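Local structure of UPF0237 protein SP_0238 (Streptococcus pneumoniae, 1ZPV) at residues Phe59-Leu62 against Arg63-Glu67. The protein is of unknown function but, as a homodimeric ACT-domain protein, may act as a small regulatory module of the kind that binds amino acids or other small ligands. Numbering follows the deposited sequence. Where two conformers were deposited one is given.
Sequences FTYL and RNEFE
Phe59 O receives the backbone N of Arg63 at 3.0 Å, with an N-H...O angle of 158°. The Arg63 side chain then runs back past the same carbonyl, and in the conformer given a bend at chi3 (-75°) turns its guanidinium so that one face lies over Thr60 CA, with NH2 3.9 Å from that atom; as two conformers were deposited, this placement is tentative. At Thr60 the i-to-i+4 bond is weak, Asn64 N lying 3.4 Å from Thr60 O. A water also donates to Thr60 O at 2.7 Å and, weakly, to Asn64 OD1, linking the carbonyl to the side-chain amide one turn on.

These turns open helix 59-72, one of two helices packed on one face of the four-stranded antiparallel sheet, order 2-3-1-4, of the beta-alpha-beta-beta-alpha-beta ACT fold.

Tyr61 O accepts Glu65 N at 2.8 Å. Both side chains have CG anti to the backbone N (chi1 173° for Tyr61), which sends them the same way, side by side. Glu65 CB sits over one ring face, 4.3 Å from the Tyr61 centroid, a CH-pi contact offset toward the rim. The hydroxyl lies beside the carboxylate at an angle too poor for a hydrogen bond to OE2; Glu65 OE2 forms a salt bridge with Lys25 NZ of helix 18-28.

Leu62 O takes Phe66 N at 2.8 Å, and the Phe66 ring stands oblique to that oxygen, with CD1 its nearest atom. Leu62 CB meets Phe66 CD1 only loosely, at 4.4 Å, as both buried side chains turn inward: Leu62 onto Met4, Phe66 onto Ile8, Ile77 and Ile79.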
ATOM      1  N   PHE C  59     -10.585   5.390 -22.682  1.00 18.35           N
ATOM      2  CA  PHE C  59      -9.887   4.508 -21.742  1.00 17.72           C
ATOM      3  C   PHE C  59      -9.676   3.101 -22.274  1.00 18.80           C
ATOM      4  O   PHE C  59      -8.801   2.401 -21.782  1.00 18.52           O
ATOM      5  CB  PHE C  59     -10.572   4.480 -20.350  1.00 18.55           C
ATOM      6  CG  PHE C  59     -10.254   5.680 -19.534  1.00 16.79           C
ATOM      7  CD1 PHE C  59      -9.149   5.693 -18.686  1.00 20.05           C
ATOM      8  CD2 PHE C  59     -10.991   6.848 -19.698  1.00 20.48           C
ATOM      9  CE1 PHE C  59      -8.819   6.861 -17.973  1.00 20.13           C
ATOM     10  CE2 PHE C  59     -10.685   8.017 -19.000  1.00 22.56           C
ATOM     11  CZ  PHE C  59      -9.602   8.028 -18.128  1.00 19.92           C
ATOM     12  N   THR C  60     -10.476   2.674 -23.262  1.00 17.64           N
ATOM     13  CA  THR C  60     -10.243   1.358 -23.850  1.00 18.69           C
ATOM     14  C   THR C  60      -8.879   1.363 -24.506  1.00 17.86           C
ATOM     15  O   THR C  60      -8.072   0.476 -24.255  1.00 19.82           O
ATOM     16  CB  THR C  60     -11.310   0.995 -24.856  1.00 16.89           C
ATOM     17  OG1 THR C  60     -12.587   1.162 -24.215  1.00 20.91           O
ATOM     18  CG2 THR C  60     -11.140  -0.441 -25.355  1.00 19.66           C
ATOM     19  N   TYR C  61      -8.629   2.378 -25.312  1.00 17.61           N
ATOM     20  CA  TYR C  61      -7.336   2.559 -25.968  1.00 18.15           C
ATOM     21  C   TYR C  61      -6.205   2.782 -24.966  1.00 18.18           C
ATOM     22  O   TYR C  61      -5.151   2.116 -25.052  1.00 18.50           O
ATOM     23  CB  TYR C  61      -7.391   3.720 -26.981  1.00 19.38           C
ATOM     24  CG  TYR C  61      -6.044   4.051 -27.546  1.00 19.75           C
ATOM     25  CD1 TYR C  61      -5.319   3.113 -28.318  1.00 20.86           C
ATOM     26  CD2 TYR C  61      -5.460   5.279 -27.292  1.00 22.18           C
ATOM     27  CE1 TYR C  61      -4.044   3.438 -28.829  1.00 20.96           C
ATOM     28  CE2 TYR C  61      -4.200   5.576 -27.767  1.00 24.03           C
ATOM     29  CZ  TYR C  61      -3.515   4.667 -28.543  1.00 24.64           C
ATOM     30  OH  TYR C  61      -2.260   5.038 -28.999  1.00 28.59           O
ATOM     31  N   LEU C  62      -6.423   3.678 -24.002  1.00 16.86           N
ATOM     32  CA  LEU C  62      -5.341   4.001 -23.020  1.00 17.88           C
ATOM     33  C   LEU C  62      -4.882   2.817 -22.167  1.00 17.85           C
ATOM     34  O   LEU C  62      -3.666   2.657 -21.868  1.00 16.93           O
ATOM     35  CB  LEU C  62      -5.723   5.180 -22.111  1.00 16.53           C
ATOM     36  CG  LEU C  62      -5.959   6.528 -22.818  1.00 16.72           C
ATOM     37  CD1 LEU C  62      -6.571   7.539 -21.828  1.00 20.35           C
ATOM     38  CD2 LEU C  62      -4.687   7.107 -23.489  1.00 16.71           C
ATOM     39  N   ARG C  63      -5.841   2.003 -21.754  1.00 17.96           N
ATOM     40  CA  ARG C  63      -5.536   0.844 -20.932  1.00 19.25           C
ATOM     41  C   ARG C  63      -4.647  -0.080 -21.751  1.00 18.69           C
ATOM     42  O   ARG C  63      -3.595  -0.522 -21.278  1.00 18.71           O
ATOM     43  CB  ARG C  63      -6.805   0.137 -20.455  0.60 20.41           C
ATOM     44  CG  ARG C  63      -7.600   0.936 -19.445  0.60 21.50           C
ATOM     45  CD  ARG C  63      -8.717   0.128 -18.793  0.60 28.29           C
ATOM     46  NE  ARG C  63      -9.870  -0.093 -19.675  0.60 30.87           N
ATOM     47  CZ  ARG C  63     -10.052  -1.182 -20.426  0.60 32.56           C
ATOM     48  NH1 ARG C  63      -9.152  -2.162 -20.411  0.60 34.45           N
ATOM     49  NH2 ARG C  63     -11.136  -1.302 -21.192  0.60 31.31           N
ATOM     50  N   ASN C  64      -5.063  -0.348 -22.988  1.00 18.27           N
ATOM     51  CA  ASN C  64      -4.278  -1.205 -23.875  1.00 19.32           C
ATOM     52  C   ASN C  64      -2.902  -0.634 -24.163  1.00 18.08           C
ATOM     53  O   ASN C  64      -1.910  -1.361 -24.142  1.00 17.70           O
ATOM     54  CB  ASN C  64      -5.006  -1.462 -25.203  1.00 18.49           C
ATOM     55  CG  ASN C  64      -6.031  -2.608 -25.089  1.00 23.84           C
ATOM     56  OD1 ASN C  64      -6.164  -3.238 -24.043  1.00 24.78           O
ATOM     57  ND2 ASN C  64      -6.769  -2.845 -26.162  1.00 27.25           N
ATOM     58  N   GLU C  65      -2.862   0.650 -24.475  1.00 17.68           N
ATOM     59  CA  GLU C  65      -1.603   1.324 -24.818  1.00 18.19           C
ATOM     60  C   GLU C  65      -0.610   1.364 -23.646  1.00 18.15           C
ATOM     61  O   GLU C  65       0.593   1.099 -23.840  1.00 18.74           O
ATOM     62  CB  GLU C  65      -1.899   2.720 -25.341  1.00 18.64           C
ATOM     63  CG  GLU C  65      -0.687   3.512 -25.721  1.00 22.43           C
ATOM     64  CD  GLU C  65      -0.154   3.178 -27.113  1.00 23.60           C
ATOM     65  OE1 GLU C  65      -0.600   2.193 -27.764  1.00 24.85           O
ATOM     66  OE2 GLU C  65       0.724   3.939 -27.540  1.00 27.57           O
ATOM     67  N   PHE C  66      -1.099   1.648 -22.437  1.00 17.49           N
ATOM     68  CA  PHE C  66      -0.225   1.639 -21.260  1.00 18.94           C
ATOM     69  C   PHE C  66       0.305   0.238 -20.909  1.00 18.71           C
ATOM     70  O   PHE C  66       1.473   0.084 -20.569  1.00 18.61           O
ATOM     71  CB  PHE C  66      -0.913   2.325 -20.066  1.00 18.85           C
ATOM     72  CG  PHE C  66      -0.735   3.834 -20.058  1.00 18.36           C
ATOM     73  CD1 PHE C  66      -1.818   4.686 -20.195  1.00 20.65           C
ATOM     74  CD2 PHE C  66       0.519   4.392 -19.909  1.00 16.34           C
ATOM     75  CE1 PHE C  66      -1.628   6.102 -20.149  1.00 20.25           C
ATOM     76  CE2 PHE C  66       0.719   5.772 -19.882  1.00 20.73           C
ATOM     77  CZ  PHE C  66      -0.335   6.631 -20.006  1.00 20.47           C
ATOM     78  N   GLU C  67      -0.539  -0.765 -21.042  1.00 19.56           N
ATOM     79  CA  GLU C  67      -0.127  -2.143 -20.788  1.00 21.85           C
ATOM     80  C   GLU C  67       0.915  -2.571 -21.828  1.00 21.71           C
ATOM     81  O   GLU C  67       1.932  -3.194 -21.503  1.00 22.59           O
ATOM     82  CB  GLU C  67      -1.355  -3.062 -20.767  1.00 23.49           C
ATOM     83  CG  GLU C  67      -1.019  -4.555 -20.790  1.00 27.22           C
ATOM     84  CD  GLU C  67      -2.247  -5.418 -20.607  1.00 37.39           C
ATOM     85  OE1 GLU C  67      -3.105  -5.491 -21.534  1.00 41.84           O
ATOM     86  OE2 GLU C  67      -2.349  -6.044 -19.527  1.00 40.61           O
TER
HETATM   87  O   HOH W   1      -8.786  -1.936 -23.200  1.00 26.35           O